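TerD domain-containing protein (PDB 2QNG) is of unknown function but belongs to the TerD family and binds two calcium ions at one end of a beta-sandwich. Local coordinates at residues 34-39 and 94-99; 48-53 and 87-92; 38-43 and 132-137; 116-121 and 160-165. All coordinates share one frame; numbering follows the deposited sequence. Where two conformers were deposited one is given.

How the contacts relate
Strand 33-40 near the N terminus opens two loops. Its residues 34-39 meet 94-99 in contact 1, closing a loop of 54 residues. The same strand goes on through 38-43 to meet 132-137 in contact 3, closing a wider one. Contact 2, between 48-53 and 87-92, is nested inside both. Contact 4 starts at 116-121, after contacts 1 and 2 have closed but before contact 3 has, and ends at 160-165, so contacts 3 and 4 cross. In the fold, contacts 1 and 3 give strand 33-40 its two neighbours in one sheet, contact 4 pairs strands in the other, and contact 2 ties that second sheet to the calcium loop.

Contact 1: 34-39 and 94-99; sequences ELAVKW and FGWDEV. With CA (calcium ion), chain B; CA (calcium ion), chain C.
Asp97 and Trp39 meet at a calcium ion, which the carboxylate holds with both oxygens, OD1 at 2.5 Å and OD2 at 2.4 Å, while Trp39 offers its carbonyl O. The carbonyls of Gly91 and Gly93 and two waters complete the site, and one water donates to Gly95 O. Asp97 OD2 also accepts from Trp39 N at 2.9 Å, nearly straight (165°), so that metal and amide fix the carboxylate's rotation. With CG of Asp97 beside its backbone N (chi1 -62°), the carboxylate faces both partners. Behind it, Asp97 CB sits over one face of the Trp39 indole, 3.7 Å from CZ3.

The backbone sets this up through a classic beta bulge: Asp97 N and Glu98 N both donate to Val37 O, while Val37 N returns a 2.8 Å bond to Glu98 O. Glu98, in the conformer described, sends OE1 to the second calcium and OE2 to the backbone N of Ile53. Ala36 CB lies 3.5 Å from Trp96 CE3, and Lys38, likewise in one of two conformers, lays CD over a face of that indole, NZ 10° off the normal of its six-membered ring in a cation-pi contact. An alanine in place of Trp96 is likely to leave the Lys38 ammonium without its aromatic mate and to open a gap beside the Ala36 methyl. Consecutive acidic residues thus serve different ions, probably coupling calcium binding to strand pairing.

Contact 2: 48-53 and 87-92; sequences ATDLDI and DSKDGK. With CA (calcium ion), chain C; CA (calcium ion), chain B.
The carboxylate of Asp50 has the backbone of Lys89 over one face, CA 3.6 Å from CG, and the two side chains run side by side in the same direction. Its OD1 leads instead to a calcium ion. This is a metal-bridged junction between the start of strand 51-59 and a loop folded by an ST motif and an Asx turn, at the end of the beta-sandwich. Asp50 OD1 and Ser88 O each bind the ion at 2.3 Å, one from each side of the junction, and Leu51 O, Asp52 OD1, a water and Glu98 OE1 complete the shell. With CG of Asp50 opposite its own backbone N (chi1 -178°), the carboxylate reaches across to the loop. Asp52 splits its carboxylate, OD1 on the calcium and OD2 accepting from the side-chain NE2 of Gln121. Asp87 acts from the second shell: its OD2 receives the metal-bound water and takes Lys89 NZ on its syn lone pair at 2.9 Å in a salt bridge.

The loop is shaped by its own side chains. Ser88 OG accepts from Gly91 N at 2.8 Å and more distantly from Asp90 N, while Asp90 OD1 receives Lys92 N from above its carboxylate plane. The resulting turn gives Gly91 backbone angles at which a side chain would be jammed against the preceding carbonyl, and hands Gly91 O to the other calcium. Beyond the metal, one water joins Thr49 N to Asp90 O, and Asp90 CA makes a bent CA-H...O contact of 3.2 Å with Thr49 O.

Contact 3: 38-43 and 132-137; sequences KWDPSP and VLNPGL. With CA (calcium ion), chain B.
Leu133 lies against the base of Asp40, with CG and CD2 each 3.8 Å from Asp40 CB. Both residues lie near the calcium end of the antiparallel strand pair 33-40 and 135-141. In the sheet, Lys38 and Gly136 form a hydrogen-bonded pair, N to O in both directions at 2.9 Å. Just before this second strand the chain turns a corner at Asn134, and Asp40 lies across it. Asp40 N donates to Leu133 O, and its OD2 receives Asn134 ND2 at 2.8 Å, almost straight (176°). Asn134 CG lies beside its backbone N (chi1 -58°), which brings ND2 to Asp40. The amide approaches OD2 on its anti side but well out of the carboxylate plane, the two planes nearly perpendicular (82°). Asp40 OD1 takes two waters, one of which also donates to Asn134 O. An alanine in place of Asp40 would probably leave Asn134 ND2 without its acceptor and set that amide free to turn. On the strand's other side, Val132 CG1 packs on Trp39 CB at 3.6 Å; the indole beyond has its NE1 donating to Thr49 O. The second water on Asp40 OD1, donating at 2.7 Å, is itself a ligand of the calcium held by Trp39 O.

Contact 4: 116-121 and 160-165; sequences VGVVIQ and ATVGEF
Val116 pushes its CG2 methyl into a shallow hollow formed where the opposite strand has Gly163. The methyl rests 3.4 Å from Gly163 O, with Val162 CG2 at 3.9 Å and the ring of Phe165 a little farther off. A side chain at Gly163 would probably crowd this methyl, and the backbone angles there suit glycine in any case. The second hollow lies on the other strand. Gly117 brings its CA to 3.9 Å from Thr161 CA in a non-hydrogen-bonded pair, close enough that a CB at this position would clash with Ala160 O. Two glycines, one from each strand, thus let the backbones and a valine fit together.

Val162 is the bump that fits between Val116 and Val118. Its CG1 meets Val118 CG2 at 4.1 Å, while its CG2 meets Val116 CG2, the two side chains crossing at about a right angle. It forks because CG2 stands between the backbone N and the carbonyl carbon (chi1 -59°, measured to CG1), leaving one methyl for each valine opposite. These strands, 111-120 and 159-167, are antiparallel neighbours in the second sheet of the sandwich. Leu35 and Leu137 of the facing sheet settle on Val162, and Leu35 on Val116 too, whereas Thr161 and Val119 touch Phe189 of helix 186-192 on the outer face.

Four main-chain bonds stitch the edges, among them Val118 N to Ala160 O at 2.8 Å. The hydrogen bonds across this buried join are all main-chain and the valines add apolar packing, consistent with a join held by backbone pairing and shape rather than by charge.

Contact 1: 34-39 and 94-99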
loop_
_atom_site.group_PDB
_atom_site.type_symbol
_atom_site.label_atom_id
_atom_site.label_comp_id
_atom_site.label_asym_id
_atom_site.label_seq_id
_atom_site.Cartn_x
_atom_site.Cartn_y
_atom_site.Cartn_z
ATOM N N GLU A 34 6.637 -7.510 3.618
ATOM C CA GLU A 34 6.783 -7.198 2.205
ATOM C C GLU A 34 5.387 -7.129 1.623
ATOM O O GLU A 34 4.607 -8.050 1.819
ATOM C CB GLU A 34 7.592 -8.293 1.516
ATOM C CG GLU A 34 7.876 -8.152 0.005
ATOM C CD GLU A 34 8.098 -9.539 -0.654
ATOM O OE1 GLU A 34 9.041 -10.224 -0.166
ATOM O OE2 GLU A 34 7.307 -9.941 -1.580
ATOM N N LEU A 35 5.064 -6.035 0.937
ATOM C CA LEU A 35 3.803 -5.946 0.210
ATOM C C LEU A 35 4.143 -5.973 -1.285
ATOM O O LEU A 35 4.902 -5.138 -1.751
ATOM C CB LEU A 35 3.087 -4.639 0.578
ATOM C CG LEU A 35 1.855 -4.272 -0.253
ATOM C CD1 LEU A 35 0.766 -5.341 -0.403
ATOM C CD2 LEU A 35 1.242 -3.004 0.324
ATOM N N ALA A 36 3.578 -6.927 -2.025
ATOM C CA ALA A 36 3.842 -7.024 -3.458
ATOM C C ALA A 36 2.539 -6.881 -4.229
ATOM O O ALA A 36 1.506 -7.369 -3.764
ATOM C CB ALA A 36 4.484 -8.376 -3.758
ATOM N N VAL A 37 2.602 -6.213 -5.389
ATOM C CA VAL A 37 1.409 -5.970 -6.208
ATOM C C VAL A 37 1.755 -6.324 -7.645
ATOM O O VAL A 37 2.869 -6.055 -8.104
ATOM C CB VAL A 37 0.952 -4.500 -6.054
ATOM C CG1 VAL A 37 -0.255 -4.181 -6.947
ATOM C CG2 VAL A 37 0.599 -4.248 -4.601
ATOM N N LYS A 38 0.792 -6.935 -8.335
ATOM C CA LYS A 38 0.956 -7.313 -9.737
ATOM C C LYS A 38 -0.283 -6.936 -10.528
ATOM O O LYS A 38 -1.385 -6.830 -9.970
ATOM C CB LYS A 38 1.215 -8.822 -9.885
ATOM C CG LYS A 38 -0.049 -9.686 -9.764
ATOM C CD LYS A 38 0.256 -11.128 -9.365
ATOM C CE LYS A 38 0.737 -11.969 -10.518
ATOM N NZ LYS A 38 1.609 -13.100 -10.042
ATOM N N TRP A 39 -0.095 -6.732 -11.824
ATOM C CA TRP A 39 -1.189 -6.537 -12.760
ATOM C C TRP A 39 -0.661 -6.780 -14.160
ATOM O O TRP A 39 0.555 -6.908 -14.379
ATOM C CB TRP A 39 -1.837 -5.144 -12.628
ATOM C CG TRP A 39 -0.967 -3.996 -12.993
ATOM C CD1 TRP A 39 -1.002 -3.291 -14.168
ATOM C CD2 TRP A 39 0.086 -3.399 -12.200
ATOM N NE1 TRP A 39 -0.064 -2.273 -14.147
ATOM C CE2 TRP A 39 0.605 -2.313 -12.943
ATOM C CE3 TRP A 39 0.586 -3.627 -10.917
ATOM C CZ2 TRP A 39 1.634 -1.501 -12.465
ATOM C CZ3 TRP A 39 1.615 -2.816 -10.437
ATOM C CH2 TRP A 39 2.136 -1.768 -11.212
ATOM N N PHE A 94 6.204 -10.367 -15.934
ATOM C CA PHE A 94 5.592 -11.480 -15.230
ATOM C C PHE A 94 5.948 -11.394 -13.744
ATOM O O PHE A 94 7.002 -10.902 -13.379
ATOM C CB PHE A 94 6.160 -12.778 -15.853
ATOM C CG PHE A 94 5.557 -14.051 -15.314
ATOM C CD1 PHE A 94 4.318 -14.494 -15.751
ATOM C CD2 PHE A 94 6.264 -14.821 -14.391
ATOM C CE1 PHE A 94 3.781 -15.690 -15.236
ATOM C CE2 PHE A 94 5.736 -16.002 -13.889
ATOM C CZ PHE A 94 4.501 -16.413 -14.308
ATOM N N GLY A 95 5.079 -11.902 -12.883
ATOM C CA GLY A 95 5.403 -11.902 -11.462
ATOM C C GLY A 95 5.085 -10.567 -10.815
ATOM O O GLY A 95 4.251 -9.806 -11.324
ATOM N N TRP A 96 5.737 -10.282 -9.691
ATOM C CA TRP A 96 5.381 -9.079 -8.931
ATOM C C TRP A 96 5.950 -7.833 -9.600
ATOM O O TRP A 96 7.133 -7.785 -9.923
ATOM C CB TRP A 96 5.860 -9.238 -7.486
ATOM C CG TRP A 96 5.177 -10.409 -6.838
ATOM C CD1 TRP A 96 5.723 -11.633 -6.573
ATOM C CD2 TRP A 96 3.781 -10.511 -6.496
ATOM N NE1 TRP A 96 4.766 -12.462 -6.050
ATOM C CE2 TRP A 96 3.560 -11.815 -6.007
ATOM C CE3 TRP A 96 2.710 -9.624 -6.540
ATOM C CZ2 TRP A 96 2.301 -12.241 -5.547
ATOM C CZ3 TRP A 96 1.458 -10.047 -6.107
ATOM C CH2 TRP A 96 1.267 -11.346 -5.619
ATOM N N ASP A 97 5.087 -6.848 -9.853
ATOM C CA ASP A 97 5.501 -5.637 -10.560
ATOM C C ASP A 97 6.014 -4.543 -9.637
ATOM O O ASP A 97 6.891 -3.769 -10.025
ATOM C CB ASP A 97 4.340 -5.080 -11.392
ATOM C CG ASP A 97 3.890 -6.047 -12.455
ATOM O OD1 ASP A 97 4.682 -6.346 -13.387
ATOM O OD2 ASP A 97 2.746 -6.516 -12.393
ATOM N N GLU A 98 5.491 -4.485 -8.416
ATOM C CA GLU A 98 5.919 -3.448 -7.486
ATOM C C GLU A 98 5.916 -4.052 -6.093
ATOM O O GLU A 98 4.994 -4.775 -5.719
ATOM C CB GLU A 98 4.983 -2.241 -7.631
ATOM C CG GLU A 98 5.365 -0.986 -6.852
ATOM C CD GLU A 98 4.800 0.297 -7.482
ATOM O OE1 GLU A 98 4.758 0.430 -8.733
ATOM O OE2 GLU A 98 4.421 1.200 -6.718
ATOM N N VAL A 99 6.993 -3.795 -5.350
ATOM C CA VAL A 99 7.226 -4.440 -4.066
ATOM C C VAL A 99 7.720 -3.388 -3.095
ATOM O O VAL A 99 8.590 -2.598 -3.441
ATOM C CB VAL A 99 8.280 -5.579 -4.178
ATOM C CG1 VAL A 99 8.466 -6.274 -2.837
ATOM C CG2 VAL A 99 7.890 -6.598 -5.276
HETATM CA CA CA B . 2.804 -7.598 -14.572
HETATM CA CA CA C . 3.616 2.126 -10.365
HETATM O O HOH W 1 2.405 -9.529 -13.291
HETATM O O HOH W 2 1.842 -8.912 -16.318
HETATM O O HOH W 3 5.519 3.480 -10.438
#

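Contact 2: 48-53 and 87-92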
loop_
_atom_site.group_PDB
_atom_site.type_symbol
_atom_site.label_atom_id
_atom_site.label_comp_id
_atom_site.label_asym_id
_atom_site.label_seq_id
_atom_site.Cartn_x
_atom_site.Cartn_y
_atom_site.Cartn_z
ATOM N N ALA A 48 -1.672 3.606 -20.321
ATOM C CA ALA A 48 -1.021 2.597 -19.479
ATOM C C ALA A 48 -1.726 2.451 -18.143
ATOM O O ALA A 48 -2.205 3.442 -17.574
ATOM C CB ALA A 48 0.402 2.983 -19.233
ATOM N N THR A 49 -1.737 1.228 -17.614
ATOM C CA THR A 49 -2.250 0.974 -16.278
ATOM C C THR A 49 -1.060 1.055 -15.313
ATOM O O THR A 49 -0.081 0.288 -15.470
ATOM C CB THR A 49 -2.856 -0.426 -16.174
ATOM O OG1 THR A 49 -3.960 -0.540 -17.069
ATOM C CG2 THR A 49 -3.331 -0.700 -14.776
ATOM N N ASP A 50 -1.137 1.943 -14.312
ATOM C CA ASP A 50 -0.023 2.162 -13.390
ATOM C C ASP A 50 -0.595 2.151 -11.983
ATOM O O ASP A 50 -1.358 3.039 -11.621
ATOM C CB ASP A 50 0.610 3.530 -13.713
ATOM C CG ASP A 50 1.815 3.853 -12.834
ATOM O OD1 ASP A 50 2.244 2.977 -12.019
ATOM O OD2 ASP A 50 2.322 4.997 -12.953
ATOM N N LEU A 51 -0.261 1.114 -11.225
ATOM C CA LEU A 51 -0.587 1.030 -9.813
ATOM C C LEU A 51 0.645 1.420 -9.022
ATOM O O LEU A 51 1.768 1.084 -9.437
ATOM C CB LEU A 51 -1.032 -0.399 -9.414
ATOM C CG LEU A 51 -2.489 -0.799 -9.752
ATOM C CD1 LEU A 51 -2.884 -0.607 -11.234
ATOM C CD2 LEU A 51 -2.757 -2.230 -9.305
ATOM N N ASP A 52 0.438 2.113 -7.901
ATOM C CA ASP A 52 1.546 2.454 -7.017
ATOM C C ASP A 52 1.233 2.003 -5.606
ATOM O O ASP A 52 0.132 2.232 -5.106
ATOM C CB ASP A 52 1.765 3.966 -6.971
ATOM C CG ASP A 52 2.358 4.526 -8.260
ATOM O OD1 ASP A 52 2.994 3.807 -9.031
ATOM O OD2 ASP A 52 2.224 5.739 -8.490
ATOM N N ILE A 53 2.229 1.402 -4.940
ATOM C CA ILE A 53 2.118 1.097 -3.512
ATOM C C ILE A 53 2.490 2.362 -2.733
ATOM O O ILE A 53 3.458 3.065 -3.076
ATOM C CB ILE A 53 3.064 -0.043 -3.113
ATOM C CG1 ILE A 53 2.759 -1.304 -3.925
ATOM C CG2 ILE A 53 2.937 -0.308 -1.627
ATOM C CD1 ILE A 53 3.763 -2.432 -3.689
ATOM N N ASP A 87 9.403 -0.775 -8.813
ATOM C CA ASP A 87 8.150 -0.221 -9.297
ATOM C C ASP A 87 7.882 -0.653 -10.716
ATOM O O ASP A 87 8.762 -1.228 -11.380
ATOM C CB ASP A 87 8.127 1.311 -9.188
ATOM C CG ASP A 87 8.721 2.013 -10.396
ATOM O OD1 ASP A 87 9.776 1.581 -10.931
ATOM O OD2 ASP A 87 8.136 3.040 -10.820
ATOM N N SER A 88 6.672 -0.325 -11.179
ATOM C CA SER A 88 6.337 -0.461 -12.594
ATOM C C SER A 88 5.329 0.607 -12.930
ATOM O O SER A 88 4.406 0.860 -12.150
ATOM C CB SER A 88 5.673 -1.814 -12.836
ATOM O OG SER A 88 5.272 -1.928 -14.188
ATOM N N LYS A 89 5.471 1.211 -14.104
ATOM C CA LYS A 89 4.507 2.216 -14.558
ATOM C C LYS A 89 3.531 1.667 -15.572
ATOM O O LYS A 89 2.700 2.398 -16.092
ATOM C CB LYS A 89 5.226 3.480 -15.063
ATOM C CG LYS A 89 6.039 4.137 -13.923
ATOM C CD LYS A 89 6.340 5.594 -14.110
ATOM C CE LYS A 89 7.119 6.141 -12.913
ATOM N NZ LYS A 89 8.376 5.374 -12.601
ATOM N N ASP A 90 3.610 0.364 -15.852
ATOM C CA ASP A 90 2.750 -0.199 -16.897
ATOM C C ASP A 90 2.334 -1.644 -16.678
ATOM O O ASP A 90 1.506 -2.148 -17.416
ATOM C CB ASP A 90 3.360 -0.009 -18.295
ATOM C CG ASP A 90 4.767 -0.580 -18.395
ATOM O OD1 ASP A 90 5.085 -1.520 -17.621
ATOM O OD2 ASP A 90 5.537 -0.088 -19.267
ATOM N N GLY A 91 2.880 -2.297 -15.646
ATOM C CA GLY A 91 2.527 -3.676 -15.406
ATOM C C GLY A 91 3.221 -4.676 -16.326
ATOM O O GLY A 91 3.011 -5.881 -16.182
ATOM N N LYS A 92 4.045 -4.201 -17.254
ATOM C CA LYS A 92 4.715 -5.130 -18.184
ATOM C C LYS A 92 5.754 -5.936 -17.438
ATOM O O LYS A 92 6.679 -5.370 -16.844
ATOM C CB LYS A 92 5.335 -4.365 -19.352
ATOM C CG LYS A 92 4.267 -3.816 -20.260
ATOM C CD LYS A 92 4.842 -2.869 -21.317
ATOM C CE LYS A 92 3.744 -2.390 -22.263
ATOM N NZ LYS A 92 4.236 -1.467 -23.333
HETATM CA CA CA C . 3.616 2.126 -10.365
HETATM CA CA CA B . 2.804 -7.598 -14.572
HETATM O O HOH W 4 -0.280 -0.768 -18.987
HETATM O O HOH W 3 5.519 3.480 -10.438
HETATM O O HOH W 1 2.405 -9.529 -13.291
HETATM O O HOH W 2 1.842 -8.912 -16.318
#

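Contact 3: 38-43 and 132-137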
loop_
_atom_site.group_PDB
_atom_site.type_symbol
_atom_site.label_atom_id
_atom_site.label_comp_id
_atom_site.label_asym_id
_atom_site.label_seq_id
_atom_site.Cartn_x
_atom_site.Cartn_y
_atom_site.Cartn_z
ATOM N N LYS A 38 0.792 -6.935 -8.335
ATOM C CA LYS A 38 0.956 -7.313 -9.737
ATOM C C LYS A 38 -0.283 -6.936 -10.528
ATOM O O LYS A 38 -1.385 -6.830 -9.970
ATOM C CB LYS A 38 1.215 -8.822 -9.885
ATOM C CG LYS A 38 -0.049 -9.686 -9.764
ATOM C CD LYS A 38 0.256 -11.128 -9.365
ATOM C CE LYS A 38 0.737 -11.969 -10.518
ATOM N NZ LYS A 38 1.609 -13.100 -10.042
ATOM N N TRP A 39 -0.095 -6.732 -11.824
ATOM C CA TRP A 39 -1.189 -6.537 -12.760
ATOM C C TRP A 39 -0.661 -6.780 -14.160
ATOM O O TRP A 39 0.555 -6.908 -14.379
ATOM C CB TRP A 39 -1.837 -5.144 -12.628
ATOM C CG TRP A 39 -0.967 -3.996 -12.993
ATOM C CD1 TRP A 39 -1.002 -3.291 -14.168
ATOM C CD2 TRP A 39 0.086 -3.399 -12.200
ATOM N NE1 TRP A 39 -0.064 -2.273 -14.147
ATOM C CE2 TRP A 39 0.605 -2.313 -12.943
ATOM C CE3 TRP A 39 0.586 -3.627 -10.917
ATOM C CZ2 TRP A 39 1.634 -1.501 -12.465
ATOM C CZ3 TRP A 39 1.615 -2.816 -10.437
ATOM C CH2 TRP A 39 2.136 -1.768 -11.212
ATOM N N ASP A 40 -1.585 -6.864 -15.110
ATOM C CA ASP A 40 -1.246 -7.024 -16.518
ATOM C C ASP A 40 -1.448 -5.686 -17.231
ATOM O O ASP A 40 -2.277 -4.871 -16.817
ATOM C CB ASP A 40 -2.133 -8.094 -17.147
ATOM C CG ASP A 40 -1.834 -9.503 -16.633
ATOM O OD1 ASP A 40 -0.732 -9.735 -16.063
ATOM O OD2 ASP A 40 -2.702 -10.395 -16.802
ATOM N N PRO A 41 -0.668 -5.428 -18.289
ATOM C CA PRO A 41 -0.762 -4.122 -18.949
ATOM C C PRO A 41 -2.081 -3.877 -19.672
ATOM O O PRO A 41 -2.782 -4.829 -20.036
ATOM C CB PRO A 41 0.386 -4.141 -19.975
ATOM C CG PRO A 41 0.929 -5.473 -19.980
ATOM C CD PRO A 41 0.387 -6.279 -18.852
ATOM N N SER A 42 -2.367 -2.595 -19.886
ATOM C CA SER A 42 -3.443 -2.199 -20.781
ATOM C C SER A 42 -3.156 -2.708 -22.179
ATOM O O SER A 42 -1.999 -2.855 -22.549
ATOM C CB SER A 42 -3.473 -0.680 -20.926
ATOM O OG SER A 42 -3.774 -0.059 -19.705
ATOM N N PRO A 43 -4.201 -2.866 -22.995
ATOM C CA PRO A 43 -3.994 -3.192 -24.416
ATOM C C PRO A 43 -3.104 -2.151 -25.104
ATOM O O PRO A 43 -3.141 -0.967 -24.736
ATOM C CB PRO A 43 -5.406 -3.117 -24.998
ATOM C CG PRO A 43 -6.335 -3.365 -23.866
ATOM C CD PRO A 43 -5.629 -2.806 -22.621
ATOM N N VAL A 132 -8.485 -2.691 -14.246
ATOM C CA VAL A 132 -7.125 -3.190 -14.193
ATOM C C VAL A 132 -7.187 -4.688 -14.515
ATOM O O VAL A 132 -8.007 -5.421 -13.950
ATOM C CB VAL A 132 -6.534 -2.989 -12.793
ATOM C CG1 VAL A 132 -5.110 -3.587 -12.696
ATOM C CG2 VAL A 132 -6.537 -1.509 -12.433
ATOM N N LEU A 133 -6.321 -5.148 -15.425
ATOM C CA LEU A 133 -6.325 -6.564 -15.787
ATOM C C LEU A 133 -5.539 -7.391 -14.780
ATOM O O LEU A 133 -4.341 -7.170 -14.575
ATOM C CB LEU A 133 -5.779 -6.794 -17.195
ATOM C CG LEU A 133 -5.890 -8.238 -17.694
ATOM C CD1 LEU A 133 -7.341 -8.742 -17.664
ATOM C CD2 LEU A 133 -5.328 -8.328 -19.099
ATOM N N ASN A 134 -6.247 -8.333 -14.162
ATOM C CA ASN A 134 -5.687 -9.290 -13.227
ATOM C C ASN A 134 -4.815 -8.706 -12.129
ATOM O O ASN A 134 -3.670 -9.146 -11.950
ATOM C CB ASN A 134 -4.923 -10.370 -13.991
ATOM C CG ASN A 134 -5.801 -11.076 -14.965
ATOM O OD1 ASN A 134 -6.919 -11.453 -14.617
ATOM N ND2 ASN A 134 -5.342 -11.212 -16.207
ATOM N N PRO A 135 -5.354 -7.743 -11.359
ATOM C CA PRO A 135 -4.580 -7.186 -10.243
ATOM C C PRO A 135 -4.489 -8.181 -9.099
ATOM O O PRO A 135 -5.400 -8.998 -8.878
ATOM C CB PRO A 135 -5.428 -5.988 -9.793
ATOM C CG PRO A 135 -6.859 -6.406 -10.116
ATOM C CD PRO A 135 -6.697 -7.131 -11.446
ATOM N N GLY A 136 -3.401 -8.107 -8.361
ATOM C CA GLY A 136 -3.229 -9.001 -7.216
ATOM C C GLY A 136 -2.285 -8.381 -6.232
ATOM O O GLY A 136 -1.411 -7.578 -6.611
ATOM N N LEU A 137 -2.440 -8.780 -4.974
ATOM C CA LEU A 137 -1.491 -8.378 -3.948
ATOM C C LEU A 137 -1.153 -9.552 -3.052
ATOM O O LEU A 137 -1.973 -10.450 -2.856
ATOM C CB LEU A 137 -2.039 -7.197 -3.121
ATOM C CG LEU A 137 -3.173 -7.462 -2.143
ATOM C CD1 LEU A 137 -2.643 -7.905 -0.759
ATOM C CD2 LEU A 137 -4.009 -6.213 -1.994
HETATM CA CA CA B . 2.804 -7.598 -14.572
HETATM O O HOH W 5 -4.591 -3.302 -17.006
HETATM O O HOH W 6 -1.082 -9.825 -13.087
HETATM O O HOH W 2 1.842 -8.912 -16.318
HETATM O O HOH W 1 2.405 -9.529 -13.291
#

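Contact 4: 116-121 and 160-165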
loop_
_atom_site.group_PDB
_atom_site.type_symbol
_atom_site.label_atom_id
_atom_site.label_comp_id
_atom_site.label_asym_id
_atom_site.label_seq_id
_atom_site.Cartn_x
_atom_site.Cartn_y
_atom_site.Cartn_z
ATOM N N VAL A 116 -0.935 0.686 4.723
ATOM C CA VAL A 116 -0.465 0.473 3.364
ATOM C C VAL A 116 -1.630 0.510 2.384
ATOM O O VAL A 116 -2.755 0.172 2.742
ATOM C CB VAL A 116 0.315 -0.864 3.219
ATOM C CG1 VAL A 116 1.641 -0.758 3.905
ATOM C CG2 VAL A 116 -0.461 -2.037 3.798
ATOM N N GLY A 117 -1.356 0.952 1.165
ATOM C CA GLY A 117 -2.411 1.073 0.159
ATOM C C GLY A 117 -1.876 0.967 -1.236
ATOM O O GLY A 117 -0.652 0.932 -1.453
ATOM N N VAL A 118 -2.818 0.929 -2.184
ATOM C CA VAL A 118 -2.501 0.821 -3.588
ATOM C C VAL A 118 -3.373 1.846 -4.297
ATOM O O VAL A 118 -4.601 1.842 -4.121
ATOM C CB VAL A 118 -2.788 -0.595 -4.134
ATOM C CG1 VAL A 118 -2.554 -0.681 -5.640
ATOM C CG2 VAL A 118 -1.945 -1.638 -3.390
ATOM N N VAL A 119 -2.737 2.722 -5.083
ATOM C CA VAL A 119 -3.476 3.673 -5.905
ATOM C C VAL A 119 -3.358 3.316 -7.370
ATOM O O VAL A 119 -2.308 2.825 -7.801
ATOM C CB VAL A 119 -2.971 5.121 -5.689
ATOM C CG1 VAL A 119 -3.114 5.517 -4.247
ATOM C CG2 VAL A 119 -1.504 5.305 -6.140
ATOM N N ILE A 120 -4.409 3.606 -8.134
ATOM C CA ILE A 120 -4.345 3.512 -9.569
ATOM C C ILE A 120 -4.164 4.927 -10.080
ATOM O O ILE A 120 -4.947 5.824 -9.744
ATOM C CB ILE A 120 -5.634 2.949 -10.152
ATOM C CG1 ILE A 120 -5.954 1.573 -9.560
ATOM C CG2 ILE A 120 -5.538 2.907 -11.697
ATOM C CD1 ILE A 120 -7.370 1.134 -9.806
ATOM N N GLN A 121 -3.111 5.156 -10.860
ATOM C CA GLN A 121 -2.918 6.494 -11.436
ATOM C C GLN A 121 -4.087 6.833 -12.360
ATOM O O GLN A 121 -4.554 5.982 -13.120
ATOM C CB GLN A 121 -1.610 6.569 -12.222
ATOM C CG GLN A 121 -0.377 6.548 -11.301
ATOM C CD GLN A 121 -0.204 7.841 -10.495
ATOM O OE1 GLN A 121 -0.693 8.905 -10.890
ATOM N NE2 GLN A 121 0.455 7.742 -9.355
ATOM N N ALA A 160 -7.137 1.871 -2.770
ATOM C CA ALA A 160 -7.618 1.103 -1.620
ATOM C C ALA A 160 -6.542 1.030 -0.560
ATOM O O ALA A 160 -5.357 0.871 -0.894
ATOM C CB ALA A 160 -8.001 -0.334 -2.060
ATOM N N THR A 161 -6.919 1.146 0.707
ATOM C CA THR A 161 -5.978 0.692 1.732
ATOM C C THR A 161 -6.102 -0.836 1.804
ATOM O O THR A 161 -7.200 -1.396 1.600
ATOM C CB THR A 161 -6.265 1.320 3.101
ATOM O OG1 THR A 161 -7.612 1.031 3.495
ATOM C CG2 THR A 161 -6.066 2.847 3.071
ATOM N N VAL A 162 -4.971 -1.495 2.056
ATOM C CA VAL A 162 -4.919 -2.942 1.946
ATOM C C VAL A 162 -4.410 -3.601 3.202
ATOM O O VAL A 162 -4.175 -4.798 3.236
ATOM C CB VAL A 162 -4.125 -3.407 0.689
ATOM C CG1 VAL A 162 -4.769 -2.859 -0.609
ATOM C CG2 VAL A 162 -2.608 -3.053 0.741
ATOM N N GLY A 163 -4.264 -2.822 4.256
ATOM C CA GLY A 163 -3.754 -3.393 5.502
ATOM C C GLY A 163 -3.290 -2.315 6.437
ATOM O O GLY A 163 -2.939 -1.222 6.013
ATOM N N GLU A 164 -3.278 -2.661 7.715
ATOM C CA GLU A 164 -2.983 -1.764 8.810
ATOM C C GLU A 164 -2.082 -2.522 9.777
ATOM O O GLU A 164 -2.333 -3.721 9.978
ATOM C CB GLU A 164 -4.314 -1.470 9.511
ATOM C CG GLU A 164 -4.243 -0.421 10.547
ATOM C CD GLU A 164 -5.541 -0.250 11.300
ATOM O OE1 GLU A 164 -6.469 -1.067 11.126
ATOM O OE2 GLU A 164 -5.595 0.689 12.081
ATOM N N PHE A 165 -1.117 -1.840 10.402
ATOM C CA PHE A 165 -0.288 -2.425 11.473
ATOM C C PHE A 165 -0.331 -1.459 12.624
ATOM O O PHE A 165 -0.158 -0.261 12.424
ATOM C CB PHE A 165 1.148 -2.606 10.993
ATOM C CG PHE A 165 1.248 -3.494 9.784
ATOM C CD1 PHE A 165 1.382 -4.879 9.930
ATOM C CD2 PHE A 165 1.164 -2.953 8.496
ATOM C CE1 PHE A 165 1.451 -5.720 8.815
ATOM C CE2 PHE A 165 1.234 -3.801 7.381
ATOM C CZ PHE A 165 1.354 -5.169 7.550
#